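Long-range contact in F5/8 type C domain protein (Clostridium perfringens, PDB 7JRM), which is part of the mucin-degrading O-glycopeptidase ZmpB and probably uses its carbohydrate-binding module to recognise mucin glycans: residues L373-P387 against F447-N461. Residues are numbered along the deposited sequence; the frame is centred on the assembly and turned at random.
Sequences LNAQEQFIAAGELKP and FEDEGFSGVMFYLFN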
ATOM      1  N   LEU A 373      -9.788 -24.678 -22.589  1.00 22.02           N
ATOM      2  CA  LEU A 373     -10.858 -24.457 -23.557  1.00 20.88           C
ATOM      3  C   LEU A 373     -10.698 -25.463 -24.688  1.00 17.83           C
ATOM      4  O   LEU A 373      -9.752 -25.372 -25.477  1.00 19.89           O
ATOM      5  CB  LEU A 373     -10.835 -23.024 -24.086  1.00 19.74           C
ATOM      6  CG  LEU A 373     -11.885 -22.682 -25.145  1.00 23.80           C
ATOM      7  CD1 LEU A 373     -13.288 -22.812 -24.574  1.00 24.29           C
ATOM      8  CD2 LEU A 373     -11.655 -21.282 -25.695  1.00 26.99           C
ATOM      9  N   ASN A 374     -11.619 -26.418 -24.764  1.00 25.42           N
ATOM     10  CA  ASN A 374     -11.640 -27.429 -25.818  1.00 26.16           C
ATOM     11  C   ASN A 374     -12.817 -27.102 -26.736  1.00 23.87           C
ATOM     12  O   ASN A 374     -13.953 -27.498 -26.477  1.00 25.30           O
ATOM     13  CB  ASN A 374     -11.754 -28.834 -25.231  1.00 24.70           C
ATOM     14  CG  ASN A 374     -10.596 -29.177 -24.312  1.00 26.05           C
ATOM     15  OD1 ASN A 374      -9.430 -29.073 -24.695  1.00 28.72           O
ATOM     16  ND2 ASN A 374     -10.914 -29.589 -23.091  1.00 26.87           N
ATOM     17  N   ALA A 375     -12.531 -26.374 -27.813  1.00 27.25           N
ATOM     18  CA  ALA A 375     -13.538 -25.927 -28.770  1.00 28.22           C
ATOM     19  C   ALA A 375     -13.098 -26.247 -30.193  1.00 29.07           C
ATOM     20  O   ALA A 375     -13.174 -25.415 -31.099  1.00 25.10           O
ATOM     21  CB  ALA A 375     -13.810 -24.434 -28.614  1.00 28.63           C
ATOM     22  N   GLN A 376     -12.634 -27.473 -30.406  1.00 27.66           N
ATOM     23  CA  GLN A 376     -12.094 -27.877 -31.694  1.00 32.27           C
ATOM     24  C   GLN A 376     -13.160 -28.555 -32.545  1.00 31.19           C
ATOM     25  O   GLN A 376     -14.076 -29.206 -32.032  1.00 31.18           O
ATOM     26  CB  GLN A 376     -10.906 -28.821 -31.508  1.00 37.44           C
ATOM     27  CG  GLN A 376      -9.681 -28.167 -30.896  1.00 39.29           C
ATOM     28  CD  GLN A 376      -8.390 -28.815 -31.353  1.00 46.16           C
ATOM     29  OE1 GLN A 376      -8.271 -30.040 -31.371  1.00 50.88           O
ATOM     30  NE2 GLN A 376      -7.413 -27.995 -31.725  1.00 47.77           N
ATOM     31  N   GLU A 377     -13.031 -28.384 -33.862  1.00 32.80           N
ATOM     32  CA  GLU A 377     -13.870 -29.056 -34.855  1.00 32.49           C
ATOM     33  C   GLU A 377     -15.348 -28.707 -34.668  1.00 29.79           C
ATOM     34  O   GLU A 377     -16.208 -29.573 -34.490  1.00 32.90           O
ATOM     35  CB  GLU A 377     -13.647 -30.572 -34.820  1.00 33.57           C
ATOM     36  CG  GLU A 377     -12.297 -31.004 -35.364  1.00 36.33           C
ATOM     37  CD  GLU A 377     -12.104 -32.506 -35.330  1.00 41.37           C
ATOM     38  OE1 GLU A 377     -13.104 -33.241 -35.487  1.00 39.94           O
ATOM     39  OE2 GLU A 377     -10.953 -32.955 -35.146  1.00 51.13           O
ATOM     40  N   GLN A 378     -15.631 -27.410 -34.720  1.00 28.91           N
ATOM     41  CA  GLN A 378     -17.004 -26.939 -34.716  1.00 29.97           C
ATOM     42  C   GLN A 378     -17.609 -27.064 -36.112  1.00 29.57           C
ATOM     43  O   GLN A 378     -16.906 -27.218 -37.114  1.00 30.99           O
ATOM     44  CB  GLN A 378     -17.078 -25.485 -34.247  1.00 27.26           C
ATOM     45  CG  GLN A 378     -16.321 -25.204 -32.960  1.00 30.75           C
ATOM     46  CD  GLN A 378     -17.038 -25.737 -31.737  1.00 28.83           C
ATOM     47  OE1 GLN A 378     -18.179 -25.367 -31.464  1.00 30.52           O
ATOM     48  NE2 GLN A 378     -16.370 -26.611 -30.993  1.00 26.87           N
ATOM     49  N   PHE A 379     -18.937 -27.002 -36.169  1.00 32.29           N
ATOM     50  CA  PHE A 379     -19.655 -26.951 -37.439  1.00 34.08           C
ATOM     51  C   PHE A 379     -20.857 -26.036 -37.264  1.00 27.89           C
ATOM     52  O   PHE A 379     -21.785 -26.366 -36.520  1.00 27.88           O
ATOM     53  CB  PHE A 379     -20.095 -28.336 -37.906  1.00 36.51           C
ATOM     54  CG  PHE A 379     -20.959 -28.304 -39.132  1.00 33.00           C
ATOM     55  CD1 PHE A 379     -20.419 -27.974 -40.364  1.00 35.32           C
ATOM     56  CD2 PHE A 379     -22.314 -28.575 -39.050  1.00 34.22           C
ATOM     57  CE1 PHE A 379     -21.212 -27.931 -41.494  1.00 31.20           C
ATOM     58  CE2 PHE A 379     -23.112 -28.535 -40.176  1.00 34.52           C
ATOM     59  CZ  PHE A 379     -22.560 -28.211 -41.400  1.00 30.52           C
ATOM     60  N   ILE A 380     -20.846 -24.902 -37.953  1.00 26.54           N
ATOM     61  CA  ILE A 380     -21.899 -23.900 -37.847  1.00 26.69           C
ATOM     62  C   ILE A 380     -22.610 -23.851 -39.192  1.00 27.09           C
ATOM     63  O   ILE A 380     -22.099 -23.275 -40.159  1.00 29.00           O
ATOM     64  CB  ILE A 380     -21.345 -22.528 -37.450  1.00 27.79           C
ATOM     65  CG1 ILE A 380     -20.402 -22.663 -36.252  1.00 30.83           C
ATOM     66  CG2 ILE A 380     -22.480 -21.569 -37.132  1.00 25.03           C
ATOM     67  CD1 ILE A 380     -18.937 -22.500 -36.602  1.00 31.16           C
ATOM     68  N   ALA A 381     -23.791 -24.460 -39.261  1.00 28.05           N
ATOM     69  CA  ALA A 381     -24.629 -24.393 -40.455  1.00 29.05           C
ATOM     70  C   ALA A 381     -25.248 -23.004 -40.528  1.00 29.21           C
ATOM     71  O   ALA A 381     -26.249 -22.720 -39.867  1.00 28.94           O
ATOM     72  CB  ALA A 381     -25.698 -25.478 -40.420  1.00 31.02           C
ATOM     73  N   ALA A 382     -24.650 -22.130 -41.332  1.00 33.29           N
ATOM     74  CA  ALA A 382     -25.033 -20.726 -41.385  1.00 27.15           C
ATOM     75  C   ALA A 382     -26.176 -20.447 -42.355  1.00 32.19           C
ATOM     76  O   ALA A 382     -26.483 -19.278 -42.609  1.00 23.22           O
ATOM     77  CB  ALA A 382     -23.820 -19.867 -41.746  1.00 29.19           C
ATOM     78  N   GLY A 383     -26.803 -21.481 -42.905  1.00 29.93           N
ATOM     79  CA  GLY A 383     -27.992 -21.294 -43.712  1.00 28.68           C
ATOM     80  C   GLY A 383     -27.702 -21.074 -45.185  1.00 34.38           C
ATOM     81  O   GLY A 383     -26.641 -21.417 -45.715  1.00 31.63           O
ATOM     82  N   GLU A 384     -28.686 -20.478 -45.854  1.00 26.52           N
ATOM     83  CA  GLU A 384     -28.657 -20.276 -47.295  1.00 28.71           C
ATOM     84  C   GLU A 384     -28.374 -18.817 -47.628  1.00 30.94           C
ATOM     85  O   GLU A 384     -28.898 -17.906 -46.981  1.00 33.68           O
ATOM     86  CB  GLU A 384     -29.987 -20.702 -47.925  1.00 34.92           C
ATOM     87  CG  GLU A 384     -30.160 -20.282 -49.378  1.00 35.41           C
ATOM     88  CD  GLU A 384     -31.525 -20.641 -49.934  1.00 41.55           C
ATOM     89  OE1 GLU A 384     -31.614 -20.941 -51.143  1.00 42.04           O
ATOM     90  OE2 GLU A 384     -32.508 -20.620 -49.163  1.00 42.38           O
ATOM     91  N   LEU A 385     -27.536 -18.604 -48.639  1.00 32.19           N
ATOM     92  CA  LEU A 385     -27.291 -17.281 -49.197  1.00 29.83           C
ATOM     93  C   LEU A 385     -28.020 -17.164 -50.527  1.00 33.92           C
ATOM     94  O   LEU A 385     -27.970 -18.085 -51.349  1.00 34.09           O
ATOM     95  CB  LEU A 385     -25.795 -17.031 -49.387  1.00 34.22           C
ATOM     96  CG  LEU A 385     -24.924 -17.028 -48.132  1.00 34.56           C
ATOM     97  CD1 LEU A 385     -23.450 -17.080 -48.507  1.00 32.82           C
ATOM     98  CD2 LEU A 385     -25.219 -15.811 -47.267  1.00 35.89           C
ATOM     99  N   LYS A 386     -28.699 -16.036 -50.736  1.00 35.31           N
ATOM    100  CA  LYS A 386     -29.478 -15.828 -51.949  1.00 32.52           C
ATOM    101  C   LYS A 386     -28.666 -15.023 -52.948  1.00 35.06           C
ATOM    102  O   LYS A 386     -28.257 -13.893 -52.630  1.00 31.86           O
ATOM    103  CB  LYS A 386     -30.785 -15.112 -51.631  1.00 35.46           C
ATOM    104  CG  LYS A 386     -31.546 -15.707 -50.456  1.00 35.52           C
ATOM    105  CD  LYS A 386     -32.566 -16.734 -50.920  1.00 38.22           C
ATOM    106  CE  LYS A 386     -33.455 -17.190 -49.773  1.00 39.78           C
ATOM    107  NZ  LYS A 386     -34.285 -16.076 -49.238  1.00 33.54           N
ATOM    108  N   PRO A 387     -28.401 -15.546 -54.145  1.00 33.80           N
ATOM    109  CA  PRO A 387     -27.643 -14.772 -55.134  1.00 31.69           C
ATOM    110  C   PRO A 387     -28.421 -13.552 -55.602  1.00 32.13           C
ATOM    111  O   PRO A 387     -29.620 -13.625 -55.880  1.00 30.50           O
ATOM    112  CB  PRO A 387     -27.426 -15.769 -56.280  1.00 31.27           C
ATOM    113  CG  PRO A 387     -27.659 -17.120 -55.676  1.00 34.30           C
ATOM    114  CD  PRO A 387     -28.688 -16.912 -54.611  1.00 30.01           C
ATOM    115  N   PHE A 447     -11.623 -22.190 -40.247  1.00 31.65           N
ATOM    116  CA  PHE A 447     -11.012 -21.331 -39.244  1.00 33.60           C
ATOM    117  C   PHE A 447     -10.297 -22.190 -38.213  1.00 34.97           C
ATOM    118  O   PHE A 447     -10.697 -23.326 -37.943  1.00 32.32           O
ATOM    119  CB  PHE A 447     -12.047 -20.417 -38.571  1.00 33.54           C
ATOM    120  CG  PHE A 447     -12.922 -21.111 -37.562  1.00 33.06           C
ATOM    121  CD1 PHE A 447     -14.098 -21.727 -37.956  1.00 29.93           C
ATOM    122  CD2 PHE A 447     -12.583 -21.123 -36.218  1.00 28.40           C
ATOM    123  CE1 PHE A 447     -14.911 -22.357 -37.033  1.00 30.96           C
ATOM    124  CE2 PHE A 447     -13.389 -21.754 -35.290  1.00 30.28           C
ATOM    125  CZ  PHE A 447     -14.555 -22.371 -35.697  1.00 34.97           C
ATOM    126  N   GLU A 448      -9.231 -21.633 -37.640  1.00 40.23           N
ATOM    127  CA  GLU A 448      -8.460 -22.325 -36.621  1.00 36.79           C
ATOM    128  C   GLU A 448      -7.794 -21.301 -35.712  1.00 37.57           C
ATOM    129  O   GLU A 448      -7.435 -20.202 -36.143  1.00 40.55           O
ATOM    130  CB  GLU A 448      -7.411 -23.258 -37.242  1.00 41.99           C
ATOM    131  CG  GLU A 448      -6.230 -22.545 -37.885  1.00 43.44           C
ATOM    132  CD  GLU A 448      -5.556 -23.385 -38.954  1.00 52.19           C
ATOM    133  OE1 GLU A 448      -4.983 -24.439 -38.608  1.00 49.68           O
ATOM    134  OE2 GLU A 448      -5.598 -22.990 -40.139  1.00 44.32           O
ATOM    135  N   ASP A 449      -7.646 -21.676 -34.445  1.00 38.60           N
ATOM    136  CA  ASP A 449      -6.999 -20.839 -33.442  1.00 37.10           C
ATOM    137  C   ASP A 449      -6.566 -21.746 -32.296  1.00 42.44           C
ATOM    138  O   ASP A 449      -6.718 -22.969 -32.358  1.00 43.40           O
ATOM    139  CB  ASP A 449      -7.932 -19.720 -32.967  1.00 40.91           C
ATOM    140  CG  ASP A 449      -7.181 -18.553 -32.349  1.00 41.65           C
ATOM    141  OD1 ASP A 449      -6.121 -18.172 -32.890  1.00 40.50           O
ATOM    142  OD2 ASP A 449      -7.651 -18.018 -31.323  1.00 34.41           O
ATOM    143  N   GLU A 450      -6.019 -21.135 -31.245  1.00 44.83           N
ATOM    144  CA  GLU A 450      -5.583 -21.889 -30.075  1.00 41.60           C
ATOM    145  C   GLU A 450      -6.769 -22.582 -29.416  1.00 42.58           C
ATOM    146  O   GLU A 450      -7.511 -21.964 -28.645  1.00 45.34           O
ATOM    147  CB  GLU A 450      -4.873 -20.971 -29.077  1.00 44.09           C
ATOM    148  CG  GLU A 450      -4.406 -21.672 -27.809  1.00 49.32           C
ATOM    149  CD  GLU A 450      -3.705 -22.987 -28.092  1.00 51.40           C
ATOM    150  OE1 GLU A 450      -4.328 -24.050 -27.890  1.00 51.20           O
ATOM    151  OE2 GLU A 450      -2.529 -22.957 -28.513  1.00 49.19           O
ATOM    152  N   GLY A 451      -6.959 -23.863 -29.724  1.00 39.40           N
ATOM    153  CA  GLY A 451      -8.050 -24.635 -29.172  1.00 37.73           C
ATOM    154  C   GLY A 451      -9.409 -24.368 -29.781  1.00 35.04           C
ATOM    155  O   GLY A 451     -10.398 -24.953 -29.323  1.00 31.21           O
ATOM    156  N   PHE A 452      -9.494 -23.512 -30.798  1.00 33.10           N
ATOM    157  CA  PHE A 452     -10.762 -23.148 -31.425  1.00 30.45           C
ATOM    158  C   PHE A 452     -10.634 -23.353 -32.928  1.00 28.97           C
ATOM    159  O   PHE A 452      -9.889 -22.630 -33.595  1.00 31.09           O
ATOM    160  CB  PHE A 452     -11.140 -21.702 -31.098  1.00 28.85           C
ATOM    161  CG  PHE A 452     -12.507 -21.308 -31.578  1.00 30.10           C
ATOM    162  CD1 PHE A 452     -13.582 -22.171 -31.439  1.00 27.89           C
ATOM    163  CD2 PHE A 452     -12.720 -20.069 -32.159  1.00 28.90           C
ATOM    164  CE1 PHE A 452     -14.842 -21.807 -31.878  1.00 28.77           C
ATOM    165  CE2 PHE A 452     -13.976 -19.699 -32.598  1.00 27.80           C
ATOM    166  CZ  PHE A 452     -15.039 -20.569 -32.457  1.00 25.39           C
ATOM    167  N   SER A 453     -11.362 -24.333 -33.458  1.00 31.33           N
ATOM    168  CA  SER A 453     -11.322 -24.644 -34.879  1.00 30.07           C
ATOM    169  C   SER A 453     -12.671 -25.207 -35.301  1.00 29.53           C
ATOM    170  O   SER A 453     -13.488 -25.603 -34.466  1.00 23.92           O
ATOM    171  CB  SER A 453     -10.200 -25.637 -35.205  1.00 30.53           C
ATOM    172  OG  SER A 453     -10.587 -26.962 -34.884  1.00 24.72           O
ATOM    173  N   GLY A 454     -12.899 -25.236 -36.608  1.00 30.59           N
ATOM    174  CA  GLY A 454     -14.130 -25.802 -37.124  1.00 31.65           C
ATOM    175  C   GLY A 454     -14.409 -25.318 -38.537  1.00 31.58           C
ATOM    176  O   GLY A 454     -13.511 -24.863 -39.243  1.00 30.90           O
ATOM    177  N   VAL A 455     -15.681 -25.430 -38.920  1.00 31.89           N
ATOM    178  CA  VAL A 455     -16.134 -25.116 -40.271  1.00 32.57           C
ATOM    179  C   VAL A 455     -17.460 -24.373 -40.180  1.00 33.04           C
ATOM    180  O   VAL A 455     -18.401 -24.848 -39.536  1.00 31.93           O
ATOM    181  CB  VAL A 455     -16.296 -26.387 -41.129  1.00 36.61           C
ATOM    182  CG1 VAL A 455     -17.183 -26.113 -42.337  1.00 28.96           C
ATOM    183  CG2 VAL A 455     -14.940 -26.920 -41.559  1.00 37.93           C
ATOM    184  N   MET A 456     -17.534 -23.210 -40.823  1.00 31.65           N
ATOM    185  CA  MET A 456     -18.781 -22.472 -40.980  1.00 33.46           C
ATOM    186  C   MET A 456     -19.273 -22.678 -42.407  1.00 33.02           C
ATOM    187  O   MET A 456     -18.594 -22.286 -43.363  1.00 31.34           O
ATOM    188  CB  MET A 456     -18.584 -20.987 -40.681  1.00 33.67           C
ATOM    189  CG  MET A 456     -19.869 -20.178 -40.680  1.00 30.72           C
ATOM    190  SD  MET A 456     -19.761 -18.721 -39.625  1.00 35.92           S
ATOM    191  CE  MET A 456     -21.189 -17.795 -40.177  1.00 30.07           C
ATOM    192  N   PHE A 457     -20.445 -23.289 -42.552  1.00 25.20           N
ATOM    193  CA  PHE A 457     -20.932 -23.751 -43.845  1.00 27.77           C
ATOM    194  C   PHE A 457     -22.089 -22.887 -44.326  1.00 32.18           C
ATOM    195  O   PHE A 457     -23.020 -22.603 -43.564  1.00 33.94           O
ATOM    196  CB  PHE A 457     -21.367 -25.214 -43.770  1.00 25.64           C
ATOM    197  CG  PHE A 457     -21.849 -25.768 -45.079  1.00 31.93           C
ATOM    198  CD1 PHE A 457     -20.950 -26.088 -46.084  1.00 35.29           C
ATOM    199  CD2 PHE A 457     -23.201 -25.968 -45.308  1.00 34.55           C
ATOM    200  CE1 PHE A 457     -21.391 -26.596 -47.291  1.00 33.77           C
ATOM    201  CE2 PHE A 457     -23.646 -26.476 -46.514  1.00 33.91           C
ATOM    202  CZ  PHE A 457     -22.741 -26.792 -47.506  1.00 29.33           C
ATOM    203  N   TYR A 458     -22.023 -22.479 -45.590  1.00 30.00           N
ATOM    204  CA  TYR A 458     -23.108 -21.814 -46.294  1.00 30.50           C
ATOM    205  C   TYR A 458     -23.537 -22.669 -47.480  1.00 34.98           C
ATOM    206  O   TYR A 458     -22.873 -23.642 -47.848  1.00 32.19           O
ATOM    207  CB  TYR A 458     -22.689 -20.426 -46.793  1.00 29.68           C
ATOM    208  CG  TYR A 458     -22.587 -19.352 -45.735  1.00 29.91           C
ATOM    209  CD1 TYR A 458     -23.711 -18.650 -45.319  1.00 34.06           C
ATOM    210  CD2 TYR A 458     -21.363 -19.020 -45.173  1.00 33.98           C
ATOM    211  CE1 TYR A 458     -23.619 -17.656 -44.365  1.00 33.31           C
ATOM    212  CE2 TYR A 458     -21.261 -18.032 -44.217  1.00 30.96           C
ATOM    213  CZ  TYR A 458     -22.391 -17.353 -43.815  1.00 33.05           C
ATOM    214  OH  TYR A 458     -22.294 -16.365 -42.862  1.00 36.49           O
ATOM    215  N   LEU A 459     -24.659 -22.291 -48.088  1.00 32.73           N
ATOM    216  CA  LEU A 459     -25.063 -22.877 -49.357  1.00 33.96           C
ATOM    217  C   LEU A 459     -25.788 -21.821 -50.176  1.00 33.75           C
ATOM    218  O   LEU A 459     -26.380 -20.887 -49.628  1.00 30.94           O
ATOM    219  CB  LEU A 459     -25.934 -24.133 -49.164  1.00 33.42           C
ATOM    220  CG  LEU A 459     -27.364 -24.146 -48.596  1.00 33.06           C
ATOM    221  CD1 LEU A 459     -28.418 -23.543 -49.531  1.00 36.19           C
ATOM    222  CD2 LEU A 459     -27.747 -25.574 -48.230  1.00 33.96           C
ATOM    223  N   PHE A 460     -25.724 -21.974 -51.497  1.00 32.06           N
ATOM    224  CA  PHE A 460     -26.458 -21.103 -52.403  1.00 32.36           C
ATOM    225  C   PHE A 460     -26.808 -21.889 -53.657  1.00 35.40           C
ATOM    226  O   PHE A 460     -25.970 -22.614 -54.198  1.00 30.47           O
ATOM    227  CB  PHE A 460     -25.661 -19.837 -52.752  1.00 33.61           C
ATOM    228  CG  PHE A 460     -24.383 -20.097 -53.503  1.00 35.15           C
ATOM    229  CD1 PHE A 460     -24.347 -20.021 -54.886  1.00 40.80           C
ATOM    230  CD2 PHE A 460     -23.213 -20.398 -52.824  1.00 35.78           C
ATOM    231  CE1 PHE A 460     -23.174 -20.250 -55.580  1.00 40.81           C
ATOM    232  CE2 PHE A 460     -22.036 -20.629 -53.513  1.00 38.75           C
ATOM    233  CZ  PHE A 460     -22.016 -20.553 -54.891  1.00 40.46           C
ATOM    234  N   ASN A 461     -28.054 -21.753 -54.098  1.00 34.38           N
ATOM    235  CA  ASN A 461     -28.535 -22.449 -55.279  1.00 34.17           C
ATOM    236  C   ASN A 461     -28.381 -21.570 -56.512  1.00 33.76           C
ATOM    237  O   ASN A 461     -28.418 -20.340 -56.432  1.00 34.23           O
ATOM    238  CB  ASN A 461     -30.000 -22.856 -55.109  1.00 30.52           C
ATOM    239  CG  ASN A 461     -30.429 -23.911 -56.106  1.00 37.26           C
ATOM    240  OD1 ASN A 461     -29.667 -24.821 -56.431  1.00 31.37           O
ATOM    241  ND2 ASN A 461     -31.656 -23.794 -56.599  1.00 34.88           N
TER
HETATM  242  O   HOH W   1     -29.525 -19.762 -52.819  1.00 27.12           O
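Tyr458 lies against Ala382 and Leu385, and it is worth following from CB outward. Its CB sits 3.8 Å from Leu385 CD1; CG and CD1 carry on along the same leucine, CD1 coming 3.5 Å from Leu385 CG. At CE1 Ala382 joins in, its CB 3.4 Å away over one face of the ring and 3.6 Å from the Tyr458 ring centroid, in a CH-pi contact. The hydroxyl at the tip is hydrogen-bonded to the backbone O of Asp395. With CG beside its own backbone N (chi1 -75°), the ring swings towards Ala382 and Leu385.

Strands 378-384 and 452-461 run parallel, a pairing at which the parallel strands 330-332, 350-352 and 372-384, consistent in sequence and arrangement with leucine-rich repeats, meet the antiparallel strands 440-449, 407-413 and 419-424 through 452-461. One mixed sheet thus spans both parts. The register slips by one residue at two beta bulges, between Ala375 and Gln378 and between Ala381 and Glu384. At the first, Ser453 grips the corner twice: OG accepts from Glu377 N (3.0 Å, 164° at the hydrogen), while its carbonyl takes Gln378 N. Gln378 has CG 3.9 Å from Phe452 CE1; the bend at chi2 (-75°) then turns its amide to hydrogen-bond Met353 O and Val358 N. Beyond the second bulge, one water donates to Glu384 OE1 and Leu385 O and accepts from Asn461 N.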